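Local atomic coordinates of CrtC domain-containing protein (Fusarium vanettenii 77-13-4, PDB entry 7A0Q), a protein that probably acts as a secreted kievitone hydratase, a lyase-class enzyme that adds water to the plant phytoalexin kievitone and so detoxifies it. Residues 99-104 and 142-147; 153-158 and 251-256; 258-263 and 292-297; 270-275 and 302-307. All blocks are in the same frame, centred on the assembly; numbering follows the deposited sequence. Where two conformers were deposited one is given.

How the contacts relate
Contact 2 is buried, contact 1 partly buried, and contacts 3 and 4 lie at the surface. Contact 1 stays within the N-terminal lipocalin domain and rests on a ring stack. Contact 2 joins that domain to the second, lipocalin-like one through an arginine. Contacts 3 and 4 both use strands 259-275 and 295-308 of the second domain's barrel, with centres about 27 Å apart: apolar packing dominates the first, a tyrosine among polar groups the second. Contacts 2 and 3 meet where strands 245-253 and 259-275 pair, probably with a hydrogen bond from Leu260 N to Ile252 O. Contacts 1 and 4 touch across the domains, where Tyr100 packs on Gln306.

Contact 1. Residues 99-104 and 142-147; sequences EYHQYV and HDNVTF
His142 O is gripped by two donors, and the ring of the same residue stacks on Tyr103. Val145 N reaches His142 O at 2.9 Å, closing the type II turn from His142 to Val145. Thr146 OG1 approaches from the opposite face of the carbonyl plane, 2.8 Å from His142 O. Tyr103 CG lies between its backbone N and carbonyl carbon (chi1 75°), which starts the ring toward the turn. The Tyr103 and His142 rings lie face to face, centroids 3.8 Å apart and planes at 4°. His142 CB also sits over the tyrosine face, 3.4 Å from Tyr103 CE1, while Tyr103 CB lies over the imidazole. At the tyrosine's edge, in its plane, Val145 CG1 comes to 3.7 Å from Tyr103 CE1. Two residues before Tyr103, the His101 ring has Asn144 CB over one face. Glu99 OE1 takes a straight bond of 2.7 Å from His101 NE2, in the ring plane and on its anti lone pair, and also bonds to His190 NE2. This fixes the His101 ring. Between the two segments the contact is stacking, CH-pi and apolar packing, without a hydrogen bond; the polar tie of Tyr103 OH runs to Ser140 OG beside the turn.

Contact 2. Residues 153-158 and 251-256; sequences ATTGAV and TIRGAN
The junction between the two lipocalin domains is bridged here by Arg253, at the end of barrel strand 245-253, which meets Gly156 and Ala157 in the loop before strand 158-168 and Val158 at its start. Its CG stands anti to the backbone N (chi1 -175°). Chi2 and chi3 then bend the chain at CD and NE, and the guanidinium meets Gly156 O at its edge. Arg253 NH1 donates to Gly156 O at 2.9 Å with an N-H...O angle of 163°, and the oxygen lies in the guanidinium plane. Arg253 CD also lies against the two loop carbonyls, 3.2 Å from Gly156 O. Arg253 CB packs on Val158 CG2 at 3.8 Å, the two side chains crossing at about a right angle. Two residues earlier, Thr251 CG2 touches Val158 CG1 at 4.1 Å, while Thr251 OG1 bonds to Gly161 N. The guanidinium has further partners at NH2, a salt bridge to Glu31 and a bond to Glu230 O. Glu31 also bonds to Thr155 OG1, so one acid ties the arginine to the loop. Glu31 probably balances the buried charge, while the carbonyls of Gly156 and Glu230 take up N-H groups. This is an interdomain seam, where a barrel strand end meets a loop of the neighbouring calycin-type domain.

Contact 3. Residues 258-263 and 292-297; sequences ETLVLP and SGFGDF
Leu262 CG is anti to its carbonyl carbon (chi1 -50°) and CD1 continues anti (chi2 175°), which brings Leu262 CD1 to 3.7 Å from Phe294 CB. Phe294 CG stands anti to its backbone N (chi1 -174°), and this sets where the ring starts. The two side chains cross at about a right angle. Leu262 CD1 also lies 3.7 Å from Ser292 O. Leu260, two residues back on the same strand, adds its CD1 at 3.9 Å from Phe294 CD1. Both leucine methyls approach the ring obliquely. These residues belong to the closed eight-stranded barrel of the lipocalin-like domain, where strand 259-275 runs antiparallel beside strand 282-291. The chain leaves that strand at Ser292 and turns through Gly293, whose phi is positive. At its entry into strand 295-308, Phe294 and Gly295 both face Ile291 in a classic beta bulge. The backbone is tied once across the contact. Ser292 N donates to Pro263 O at 2.8 Å in a nearly straight bond. Ser292 CB sits 3.3 Å from Pro263 O. The Phe294 ring makes edge-to-face contacts with Tyr231 and His329, and its side chain touches Ile252 on strand 245-253.

Contact 4. Residues 270-275 and 302-307; sequences YKRTYE and YTEDQE
Tyr274 projects from strand 259-275 across segment 302-307, its CG anti to the backbone N (chi1 -179°). Its CB lies 3.6 Å from Glu304 O. Tyr274 CG lies 3.5 Å from Glu304 O, which approaches the ring obliquely. Glu304 O also accepts a hydrogen bond from Tyr318 OH. Farther along, Tyr274 CE1 meets Asp305 CB at 3.7 Å. Asp305 CA lies above one ring face, offset toward the rim, in a CH-pi contact. The Asp305 carboxylate is nearly parallel to the ring, planes 9° apart. Tyr274 CE2 has Glu307 OE1 near the ring plane at 3.7 Å, with that carboxylate turned almost perpendicular. At the tip, Tyr274 OH bonds at 2.6 Å to a water lying in the ring plane. The same water donates to Glu307 OE1 at 2.7 Å. Both segments belong to the lipocalin-like barrel, where the chain turns a corner at Lys271 and Arg272 before Tyr274. Glu307 is further held by Ser276, Ala277 and Tyr283. Arg272 NH1 stays 4.0 Å from Glu304 OE2, too far for a salt bridge. A second water accepts a weak bond from Arg272 NH1 and donates to Tyr302 O. Arg272 NE forms a salt bridge with Asp286, and Arg272 NH2 bonds to Ser301 O.

Contact 1. Residues 99-104 and 142-147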
loop_
_atom_site.group_PDB
_atom_site.type_symbol
_atom_site.label_atom_id
_atom_site.label_comp_id
_atom_site.label_asym_id
_atom_site.label_seq_id
_atom_site.Cartn_x
_atom_site.Cartn_y
_atom_site.Cartn_z
ATOM N N GLU A 99 18.990 -4.674 3.895
ATOM C CA GLU A 99 18.968 -3.879 5.117
ATOM C C GLU A 99 17.621 -3.184 5.267
ATOM O O GLU A 99 17.140 -2.531 4.337
ATOM C CB GLU A 99 20.097 -2.847 5.119
ATOM C CG GLU A 99 20.189 -2.075 6.436
ATOM C CD GLU A 99 21.309 -1.046 6.458
ATOM O OE1 GLU A 99 21.292 -0.171 7.348
ATOM O OE2 GLU A 99 22.202 -1.106 5.586
ATOM N N TYR A 100 17.026 -3.313 6.452
ATOM C CA TYR A 100 15.649 -2.896 6.685
ATOM C C TYR A 100 15.562 -2.131 7.996
ATOM O O TYR A 100 16.123 -2.562 9.006
ATOM C CB TYR A 100 14.733 -4.123 6.704
ATOM C CG TYR A 100 13.294 -3.881 7.118
ATOM C CD1 TYR A 100 12.368 -3.359 6.222
ATOM C CD2 TYR A 100 12.850 -4.222 8.396
ATOM C CE1 TYR A 100 11.044 -3.166 6.591
ATOM C CE2 TYR A 100 11.524 -4.029 8.776
ATOM C CZ TYR A 100 10.627 -3.496 7.871
ATOM O OH TYR A 100 9.311 -3.294 8.240
ATOM N N HIS A 101 14.865 -0.996 7.974
ATOM C CA HIS A 101 14.630 -0.196 9.167
ATOM C C HIS A 101 13.167 0.205 9.212
ATOM O O HIS A 101 12.565 0.480 8.171
ATOM C CB HIS A 101 15.511 1.048 9.182
ATOM C CG HIS A 101 16.974 0.733 9.215
ATOM N ND1 HIS A 101 17.638 0.417 10.381
ATOM C CD2 HIS A 101 17.889 0.643 8.222
ATOM C CE1 HIS A 101 18.905 0.166 10.107
ATOM N NE2 HIS A 101 19.083 0.293 8.805
ATOM N N GLN A 102 12.602 0.244 10.418
ATOM C CA GLN A 102 11.198 0.587 10.584
ATOM C C GLN A 102 10.981 1.230 11.943
ATOM O O GLN A 102 11.762 1.037 12.878
ATOM C CB GLN A 102 10.291 -0.644 10.452
ATOM C CG GLN A 102 10.640 -1.818 11.377
ATOM C CD GLN A 102 10.140 -1.653 12.804
ATOM O OE1 GLN A 102 9.062 -1.110 13.046
ATOM N NE2 GLN A 102 10.935 -2.124 13.763
ATOM N N TYR A 103 9.881 1.969 12.050
ATOM C CA TYR A 103 9.417 2.446 13.345
ATOM C C TYR A 103 7.929 2.741 13.273
ATOM O O TYR A 103 7.356 2.899 12.189
ATOM C CB TYR A 103 10.183 3.696 13.801
ATOM C CG TYR A 103 9.785 4.961 13.067
ATOM C CD1 TYR A 103 10.358 5.277 11.842
ATOM C CD2 TYR A 103 8.846 5.831 13.597
ATOM C CE1 TYR A 103 10.010 6.428 11.170
ATOM C CE2 TYR A 103 8.491 6.996 12.929
ATOM C CZ TYR A 103 9.077 7.284 11.715
ATOM O OH TYR A 103 8.734 8.433 11.037
ATOM N N VAL A 104 7.319 2.809 14.453
ATOM C CA VAL A 104 5.934 3.226 14.651
ATOM C C VAL A 104 5.953 4.273 15.752
ATOM O O VAL A 104 6.530 4.035 16.821
ATOM C CB VAL A 104 5.021 2.050 15.059
ATOM C CG1 VAL A 104 3.568 2.519 15.197
ATOM C CG2 VAL A 104 5.138 0.867 14.097
ATOM N N HIS A 142 13.276 10.398 11.462
ATOM C CA HIS A 142 13.496 9.469 12.551
ATOM C C HIS A 142 14.863 8.847 12.340
ATOM O O HIS A 142 15.298 8.657 11.200
ATOM C CB HIS A 142 12.400 8.401 12.554
ATOM C CG HIS A 142 12.333 7.579 13.801
ATOM N ND1 HIS A 142 11.506 7.899 14.857
ATOM C CD2 HIS A 142 12.952 6.424 14.142
ATOM C CE1 HIS A 142 11.638 6.988 15.806
ATOM N NE2 HIS A 142 12.510 6.083 15.397
ATOM N N ASP A 143 15.562 8.567 13.433
ATOM C CA ASP A 143 16.864 7.936 13.297
ATOM C C ASP A 143 16.718 6.621 12.540
ATOM O O ASP A 143 15.848 5.802 12.852
ATOM C CB ASP A 143 17.497 7.717 14.671
ATOM C CG ASP A 143 18.102 8.990 15.238
ATOM O OD1 ASP A 143 18.530 9.856 14.442
ATOM O OD2 ASP A 143 18.146 9.122 16.478
ATOM N N ASN A 144 17.537 6.460 11.501
ATOM C CA ASN A 144 17.586 5.317 10.596
ATOM C C ASN A 144 16.351 5.176 9.709
ATOM O O ASN A 144 16.294 4.228 8.924
ATOM C CB ASN A 144 17.825 3.991 11.335
ATOM C CG ASN A 144 19.116 3.998 12.131
ATOM O OD1 ASN A 144 20.169 3.616 11.623
ATOM N ND2 ASN A 144 19.040 4.436 13.380
ATOM N N VAL A 145 15.370 6.079 9.796
ATOM C CA VAL A 145 14.292 6.148 8.803
ATOM C C VAL A 145 14.024 7.616 8.483
ATOM O O VAL A 145 13.165 8.259 9.093
ATOM C CB VAL A 145 13.010 5.443 9.285
ATOM C CG1 VAL A 145 11.930 5.498 8.196
ATOM C CG2 VAL A 145 13.287 4.008 9.649
ATOM N N THR A 146 14.774 8.165 7.536
ATOM C CA THR A 146 14.674 9.572 7.186
ATOM C C THR A 146 14.542 9.693 5.676
ATOM O O THR A 146 15.354 9.135 4.935
ATOM C CB THR A 146 15.902 10.354 7.686
ATOM O OG1 THR A 146 15.864 10.428 9.119
ATOM C CG2 THR A 146 15.900 11.770 7.126
ATOM N N PHE A 147 13.498 10.377 5.222
ATOM C CA PHE A 147 13.269 10.532 3.791
ATOM C C PHE A 147 12.303 11.686 3.590
ATOM O O PHE A 147 11.660 12.159 4.529
ATOM C CB PHE A 147 12.747 9.236 3.138
ATOM C CG PHE A 147 11.488 8.680 3.770
ATOM C CD1 PHE A 147 10.239 9.223 3.471
ATOM C CD2 PHE A 147 11.557 7.594 4.637
ATOM C CE1 PHE A 147 9.080 8.703 4.054
ATOM C CE2 PHE A 147 10.390 7.050 5.211
ATOM C CZ PHE A 147 9.160 7.612 4.907
#

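Contact 2. Residues 153-158 and 251-256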
loop_
_atom_site.group_PDB
_atom_site.type_symbol
_atom_site.label_atom_id
_atom_site.label_comp_id
_atom_site.label_asym_id
_atom_site.label_seq_id
_atom_site.Cartn_x
_atom_site.Cartn_y
_atom_site.Cartn_z
ATOM N N ALA A 153 0.218 12.299 -9.031
ATOM C CA ALA A 153 -0.665 11.179 -9.359
ATOM C C ALA A 153 -0.929 11.085 -10.865
ATOM O O ALA A 153 -2.068 11.080 -11.332
ATOM C CB ALA A 153 -1.966 11.300 -8.580
ATOM N N THR A 154 0.168 10.960 -11.616
ATOM C CA THR A 154 0.169 10.776 -13.062
ATOM C C THR A 154 -0.193 9.346 -13.457
ATOM O O THR A 154 0.482 8.738 -14.289
ATOM C CB THR A 154 1.561 11.134 -13.598
ATOM O OG1 THR A 154 2.509 10.171 -13.096
ATOM C CG2 THR A 154 1.957 12.519 -13.151
ATOM N N THR A 155 -1.255 8.795 -12.864
ATOM C CA THR A 155 -1.473 7.356 -12.899
ATOM C C THR A 155 -2.963 7.079 -12.711
ATOM O O THR A 155 -3.615 7.708 -11.870
ATOM C CB THR A 155 -0.620 6.667 -11.818
ATOM O OG1 THR A 155 -0.748 5.243 -11.911
ATOM C CG2 THR A 155 -0.992 7.157 -10.396
ATOM N N GLY A 156 -3.496 6.163 -13.517
ATOM C CA GLY A 156 -4.925 5.859 -13.461
ATOM C C GLY A 156 -5.313 5.170 -12.154
ATOM O O GLY A 156 -4.671 4.202 -11.730
ATOM N N ALA A 157 -6.368 5.671 -11.508
ATOM C CA ALA A 157 -6.735 5.167 -10.188
ATOM C C ALA A 157 -7.272 3.741 -10.249
ATOM O O ALA A 157 -7.915 3.330 -11.224
ATOM C CB ALA A 157 -7.795 6.062 -9.534
ATOM N N VAL A 158 -6.971 2.983 -9.191
ATOM C CA VAL A 158 -7.601 1.693 -8.903
ATOM C C VAL A 158 -8.761 1.995 -7.966
ATOM O O VAL A 158 -8.548 2.387 -6.817
ATOM C CB VAL A 158 -6.616 0.719 -8.239
ATOM C CG1 VAL A 158 -7.304 -0.602 -7.871
ATOM C CG2 VAL A 158 -5.384 0.488 -9.125
ATOM N N THR A 251 -9.402 -6.318 -7.268
ATOM C CA THR A 251 -9.741 -5.257 -8.205
ATOM C C THR A 251 -8.519 -5.040 -9.086
ATOM O O THR A 251 -7.418 -4.806 -8.583
ATOM C CB THR A 251 -10.119 -3.953 -7.500
ATOM O OG1 THR A 251 -11.175 -4.189 -6.552
ATOM C CG2 THR A 251 -10.583 -2.927 -8.536
ATOM N N ILE A 252 -8.704 -5.169 -10.386
ATOM C CA ILE A 252 -7.605 -5.034 -11.327
ATOM C C ILE A 252 -7.920 -3.873 -12.248
ATOM O O ILE A 252 -8.937 -3.889 -12.947
ATOM C CB ILE A 252 -7.383 -6.321 -12.133
ATOM C CG1 ILE A 252 -7.156 -7.503 -11.183
ATOM C CG2 ILE A 252 -6.224 -6.099 -13.126
ATOM C CD1 ILE A 252 -6.907 -8.833 -11.890
ATOM N N ARG A 253 -7.054 -2.860 -12.243
ATOM C CA ARG A 253 -7.148 -1.782 -13.209
ATOM C C ARG A 253 -6.279 -2.147 -14.400
ATOM O O ARG A 253 -5.099 -2.459 -14.231
ATOM C CB ARG A 253 -6.692 -0.458 -12.598
ATOM C CG ARG A 253 -6.885 0.737 -13.525
ATOM C CD ARG A 253 -5.654 1.659 -13.478
ATOM N NE ARG A 253 -4.528 1.113 -14.237
ATOM C CZ ARG A 253 -3.320 1.678 -14.304
ATOM N NH1 ARG A 253 -3.052 2.806 -13.643
ATOM N NH2 ARG A 253 -2.367 1.113 -15.034
ATOM N N GLY A 254 -6.869 -2.141 -15.584
ATOM C CA GLY A 254 -6.136 -2.371 -16.809
ATOM C C GLY A 254 -5.881 -1.085 -17.568
ATOM O O GLY A 254 -5.680 -0.013 -16.981
ATOM N N ALA A 255 -5.868 -1.201 -18.892
ATOM C CA ALA A 255 -5.760 -0.048 -19.767
ATOM C C ALA A 255 -7.116 0.629 -19.927
ATOM O O ALA A 255 -8.169 0.017 -19.736
ATOM C CB ALA A 255 -5.220 -0.471 -21.137
ATOM N N ASN A 256 -7.082 1.914 -20.285
ATOM C CA ASN A 256 -8.284 2.646 -20.694
ATOM C C ASN A 256 -9.366 2.636 -19.611
ATOM O O ASN A 256 -10.560 2.609 -19.915
ATOM C CB ASN A 256 -8.824 2.089 -22.016
ATOM C CG ASN A 256 -7.775 2.117 -23.128
ATOM O OD1 ASN A 256 -7.328 3.187 -23.539
ATOM N ND2 ASN A 256 -7.379 0.943 -23.608
#

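Contact 3. Residues 258-263 and 292-297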
loop_
_atom_site.group_PDB
_atom_site.type_symbol
_atom_site.label_atom_id
_atom_site.label_comp_id
_atom_site.label_asym_id
_atom_site.label_seq_id
_atom_site.Cartn_x
_atom_site.Cartn_y
_atom_site.Cartn_z
ATOM N N GLU A 258 -10.258 0.313 -17.720
ATOM C CA GLU A 258 -10.997 -0.942 -17.553
ATOM C C GLU A 258 -10.714 -1.551 -16.179
ATOM O O GLU A 258 -9.564 -1.614 -15.740
ATOM C CB GLU A 258 -10.615 -1.920 -18.667
ATOM C CG GLU A 258 -10.981 -1.421 -20.071
ATOM C CD GLU A 258 -10.162 -2.079 -21.171
ATOM O OE1 GLU A 258 -9.552 -3.146 -20.922
ATOM O OE2 GLU A 258 -10.127 -1.520 -22.285
ATOM N N THR A 259 -11.767 -1.986 -15.486
ATOM C CA THR A 259 -11.627 -2.440 -14.108
ATOM C C THR A 259 -12.281 -3.809 -13.960
ATOM O O THR A 259 -13.449 -3.979 -14.319
ATOM C CB THR A 259 -12.253 -1.427 -13.134
ATOM O OG1 THR A 259 -11.682 -0.126 -13.353
ATOM C CG2 THR A 259 -11.995 -1.826 -11.681
ATOM N N LEU A 260 -11.517 -4.781 -13.461
ATOM C CA LEU A 260 -11.998 -6.142 -13.231
ATOM C C LEU A 260 -12.189 -6.363 -11.736
ATOM O O LEU A 260 -11.317 -6.023 -10.936
ATOM C CB LEU A 260 -11.014 -7.180 -13.790
ATOM C CG LEU A 260 -10.350 -6.784 -15.113
ATOM C CD1 LEU A 260 -9.338 -7.843 -15.553
ATOM C CD2 LEU A 260 -11.406 -6.554 -16.184
ATOM N N VAL A 261 -13.330 -6.928 -11.359
ATOM C CA VAL A 261 -13.617 -7.268 -9.970
ATOM C C VAL A 261 -13.830 -8.782 -9.932
ATOM O O VAL A 261 -14.872 -9.292 -10.365
ATOM C CB VAL A 261 -14.829 -6.496 -9.442
ATOM C CG1 VAL A 261 -15.035 -6.791 -7.957
ATOM C CG2 VAL A 261 -14.618 -4.982 -9.701
ATOM N N LEU A 262 -12.826 -9.512 -9.437
ATOM C CA LEU A 262 -12.744 -10.952 -9.676
ATOM C C LEU A 262 -12.522 -11.708 -8.375
ATOM O O LEU A 262 -11.690 -11.309 -7.556
ATOM C CB LEU A 262 -11.595 -11.286 -10.647
ATOM C CG LEU A 262 -11.545 -10.468 -11.944
ATOM C CD1 LEU A 262 -10.291 -10.807 -12.742
ATOM C CD2 LEU A 262 -12.794 -10.720 -12.777
ATOM N N PRO A 263 -13.246 -12.805 -8.157
ATOM C CA PRO A 263 -12.933 -13.677 -7.019
ATOM C C PRO A 263 -11.555 -14.301 -7.176
ATOM O O PRO A 263 -11.048 -14.469 -8.286
ATOM C CB PRO A 263 -14.028 -14.754 -7.076
ATOM C CG PRO A 263 -15.092 -14.214 -7.973
ATOM C CD PRO A 263 -14.379 -13.306 -8.949
ATOM N N SER A 292 -9.837 -15.613 -10.583
ATOM C CA SER A 292 -10.783 -16.296 -11.462
ATOM C C SER A 292 -10.853 -15.628 -12.824
ATOM O O SER A 292 -11.150 -14.432 -12.929
ATOM C CB SER A 292 -12.173 -16.319 -10.825
ATOM O OG SER A 292 -13.084 -17.112 -11.585
ATOM N N GLY A 293 -10.591 -16.413 -13.869
ATOM C CA GLY A 293 -10.678 -15.934 -15.229
ATOM C C GLY A 293 -9.509 -15.090 -15.683
ATOM O O GLY A 293 -9.511 -14.626 -16.832
ATOM N N PHE A 294 -8.506 -14.882 -14.828
ATOM C CA PHE A 294 -7.432 -13.936 -15.111
ATOM C C PHE A 294 -6.059 -14.594 -15.109
ATOM O O PHE A 294 -5.343 -14.498 -16.111
ATOM C CB PHE A 294 -7.483 -12.782 -14.096
ATOM C CG PHE A 294 -6.504 -11.678 -14.384
ATOM C CD1 PHE A 294 -6.773 -10.733 -15.364
ATOM C CD2 PHE A 294 -5.310 -11.583 -13.683
ATOM C CE1 PHE A 294 -5.874 -9.719 -15.638
ATOM C CE2 PHE A 294 -4.408 -10.567 -13.952
ATOM C CZ PHE A 294 -4.689 -9.631 -14.933
ATOM N N GLY A 295 -5.659 -15.242 -14.021
ATOM C CA GLY A 295 -4.365 -15.904 -14.007
ATOM C C GLY A 295 -4.073 -16.492 -12.646
ATOM O O GLY A 295 -4.877 -16.405 -11.715
ATOM N N ASP A 296 -2.907 -17.119 -12.538
ATOM C CA ASP A 296 -2.463 -17.639 -11.255
ATOM C C ASP A 296 -1.036 -17.183 -11.005
ATOM O O ASP A 296 -0.267 -16.944 -11.939
ATOM C CB ASP A 296 -2.583 -19.179 -11.154
ATOM C CG ASP A 296 -1.970 -19.907 -12.331
ATOM O OD1 ASP A 296 -1.011 -19.394 -12.941
ATOM O OD2 ASP A 296 -2.447 -21.016 -12.645
ATOM N N PHE A 297 -0.703 -17.036 -9.729
ATOM C CA PHE A 297 0.530 -16.382 -9.322
ATOM C C PHE A 297 1.156 -17.103 -8.142
ATOM O O PHE A 297 0.452 -17.588 -7.252
ATOM C CB PHE A 297 0.274 -14.910 -8.960
ATOM C CG PHE A 297 -0.466 -14.156 -10.025
ATOM C CD1 PHE A 297 0.223 -13.491 -11.023
ATOM C CD2 PHE A 297 -1.857 -14.155 -10.054
ATOM C CE1 PHE A 297 -0.461 -12.810 -12.024
ATOM C CE2 PHE A 297 -2.547 -13.485 -11.050
ATOM C CZ PHE A 297 -1.855 -12.809 -12.030
#

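Contact 4. Residues 270-275 and 302-307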
loop_
_atom_site.group_PDB
_atom_site.type_symbol
_atom_site.label_atom_id
_atom_site.label_comp_id
_atom_site.label_asym_id
_atom_site.label_seq_id
_atom_site.Cartn_x
_atom_site.Cartn_y
_atom_site.Cartn_z
ATOM N N TYR A 270 3.695 -21.838 4.364
ATOM C CA TYR A 270 4.494 -21.669 5.569
ATOM C C TYR A 270 5.792 -22.474 5.536
ATOM O O TYR A 270 6.381 -22.729 6.591
ATOM C CB TYR A 270 3.675 -22.038 6.806
ATOM C CG TYR A 270 2.547 -21.082 7.146
ATOM C CD1 TYR A 270 1.315 -21.175 6.508
ATOM C CD2 TYR A 270 2.705 -20.105 8.121
ATOM C CE1 TYR A 270 0.272 -20.314 6.831
ATOM C CE2 TYR A 270 1.673 -19.241 8.449
ATOM C CZ TYR A 270 0.460 -19.349 7.799
ATOM O OH TYR A 270 -0.562 -18.488 8.129
ATOM N N LYS A 271 6.256 -22.880 4.351
ATOM C CA LYS A 271 7.600 -23.441 4.255
ATOM C C LYS A 271 8.628 -22.461 4.801
ATOM O O LYS A 271 9.568 -22.856 5.498
ATOM C CB LYS A 271 7.930 -23.811 2.810
ATOM C CG LYS A 271 7.117 -24.962 2.240
ATOM C CD LYS A 271 6.957 -24.824 0.730
ATOM C CE LYS A 271 7.753 -25.884 -0.024
ATOM N NZ LYS A 271 7.590 -25.756 -1.503
ATOM N N ARG A 272 8.451 -21.175 4.504
ATOM C CA ARG A 272 9.250 -20.096 5.067
ATOM C C ARG A 272 8.343 -19.214 5.909
ATOM O O ARG A 272 7.210 -18.919 5.516
ATOM C CB ARG A 272 9.908 -19.251 3.981
ATOM C CG ARG A 272 10.705 -20.028 2.953
ATOM C CD ARG A 272 11.471 -19.085 2.041
ATOM N NE ARG A 272 10.599 -18.080 1.440
ATOM C CZ ARG A 272 10.927 -16.800 1.288
ATOM N NH1 ARG A 272 12.111 -16.365 1.693
ATOM N NH2 ARG A 272 10.071 -15.954 0.729
ATOM N N THR A 273 8.829 -18.808 7.076
ATOM C CA THR A 273 8.022 -18.018 7.987
ATOM C C THR A 273 8.873 -16.922 8.601
ATOM O O THR A 273 10.105 -16.964 8.564
ATOM C CB THR A 273 7.400 -18.867 9.109
ATOM O OG1 THR A 273 8.438 -19.509 9.862
ATOM C CG2 THR A 273 6.445 -19.914 8.548
ATOM N N TYR A 274 8.186 -15.931 9.163
ATOM C CA TYR A 274 8.805 -14.919 10.011
ATOM C C TYR A 274 7.973 -14.783 11.276
ATOM O O TYR A 274 6.791 -14.432 11.208
ATOM C CB TYR A 274 8.915 -13.560 9.309
ATOM C CG TYR A 274 9.583 -12.536 10.201
ATOM C CD1 TYR A 274 10.929 -12.661 10.540
ATOM C CD2 TYR A 274 8.869 -11.470 10.738
ATOM C CE1 TYR A 274 11.546 -11.752 11.368
ATOM C CE2 TYR A 274 9.485 -10.544 11.573
ATOM C CZ TYR A 274 10.827 -10.698 11.885
ATOM O OH TYR A 274 11.464 -9.798 12.713
ATOM N N GLU A 275 8.581 -15.054 12.427
ATOM C CA GLU A 275 7.887 -14.845 13.690
ATOM C C GLU A 275 7.903 -13.367 14.051
ATOM O O GLU A 275 8.955 -12.726 14.028
ATOM C CB GLU A 275 8.519 -15.675 14.811
ATOM C CG GLU A 275 8.433 -17.177 14.604
ATOM C CD GLU A 275 7.037 -17.724 14.844
ATOM O OE1 GLU A 275 6.178 -16.983 15.371
ATOM O OE2 GLU A 275 6.790 -18.911 14.515
ATOM N N TYR A 302 10.440 -10.850 -0.320
ATOM C CA TYR A 302 11.813 -10.610 -0.766
ATOM C C TYR A 302 12.830 -10.954 0.318
ATOM O O TYR A 302 13.921 -11.459 0.021
ATOM C CB TYR A 302 11.951 -9.148 -1.179
ATOM C CG TYR A 302 13.190 -8.792 -1.970
ATOM C CD1 TYR A 302 13.274 -9.068 -3.332
ATOM C CD2 TYR A 302 14.255 -8.142 -1.365
ATOM C CE1 TYR A 302 14.400 -8.721 -4.063
ATOM C CE2 TYR A 302 15.378 -7.792 -2.085
ATOM C CZ TYR A 302 15.443 -8.087 -3.432
ATOM O OH TYR A 302 16.559 -7.732 -4.155
ATOM N N THR A 303 12.504 -10.659 1.572
ATOM C CA THR A 303 13.354 -10.978 2.707
ATOM C C THR A 303 12.458 -11.183 3.921
ATOM O O THR A 303 11.308 -10.737 3.946
ATOM C CB THR A 303 14.401 -9.882 2.951
ATOM O OG1 THR A 303 15.408 -10.378 3.838
ATOM C CG2 THR A 303 13.760 -8.635 3.562
ATOM N N GLU A 304 12.993 -11.882 4.926
ATOM C CA GLU A 304 12.156 -12.392 6.012
ATOM C C GLU A 304 11.573 -11.265 6.860
ATOM O O GLU A 304 10.355 -11.181 7.048
ATOM C CB GLU A 304 12.955 -13.358 6.897
ATOM C CG GLU A 304 13.322 -14.681 6.243
ATOM C CD GLU A 304 14.499 -14.561 5.286
ATOM O OE1 GLU A 304 15.140 -13.489 5.255
ATOM O OE2 GLU A 304 14.786 -15.542 4.568
ATOM N N ASP A 305 12.430 -10.407 7.412
ATOM C CA ASP A 305 12.002 -9.363 8.343
ATOM C C ASP A 305 11.575 -8.129 7.552
ATOM O O ASP A 305 12.411 -7.383 7.037
ATOM C CB ASP A 305 13.121 -9.035 9.326
ATOM C CG ASP A 305 12.747 -7.924 10.303
ATOM O OD1 ASP A 305 11.560 -7.528 10.364
ATOM O OD2 ASP A 305 13.653 -7.447 11.021
ATOM N N GLN A 306 10.263 -7.913 7.461
ATOM C CA GLN A 306 9.690 -6.673 6.929
ATOM C C GLN A 306 8.471 -6.283 7.757
ATOM O O GLN A 306 7.412 -5.929 7.229
ATOM C CB GLN A 306 9.325 -6.805 5.450
ATOM C CG GLN A 306 10.467 -7.275 4.555
ATOM C CD GLN A 306 10.121 -7.205 3.084
ATOM O OE1 GLN A 306 10.042 -6.127 2.507
ATOM N NE2 GLN A 306 9.892 -8.364 2.470
ATOM N N GLU A 307 8.617 -6.337 9.083
ATOM C CA GLU A 307 7.519 -6.100 10.014
ATOM C C GLU A 307 7.644 -4.735 10.683
ATOM O O GLU A 307 8.666 -4.431 11.313
ATOM C CB GLU A 307 7.468 -7.191 11.083
ATOM C CG GLU A 307 6.297 -7.014 12.030
ATOM C CD GLU A 307 6.350 -7.979 13.201
ATOM O OE1 GLU A 307 7.470 -8.298 13.659
ATOM O OE2 GLU A 307 5.270 -8.405 13.651
HETATM O O HOH W 1 13.540 -14.260 -0.267
HETATM O O HOH W 2 10.093 -7.860 13.744
#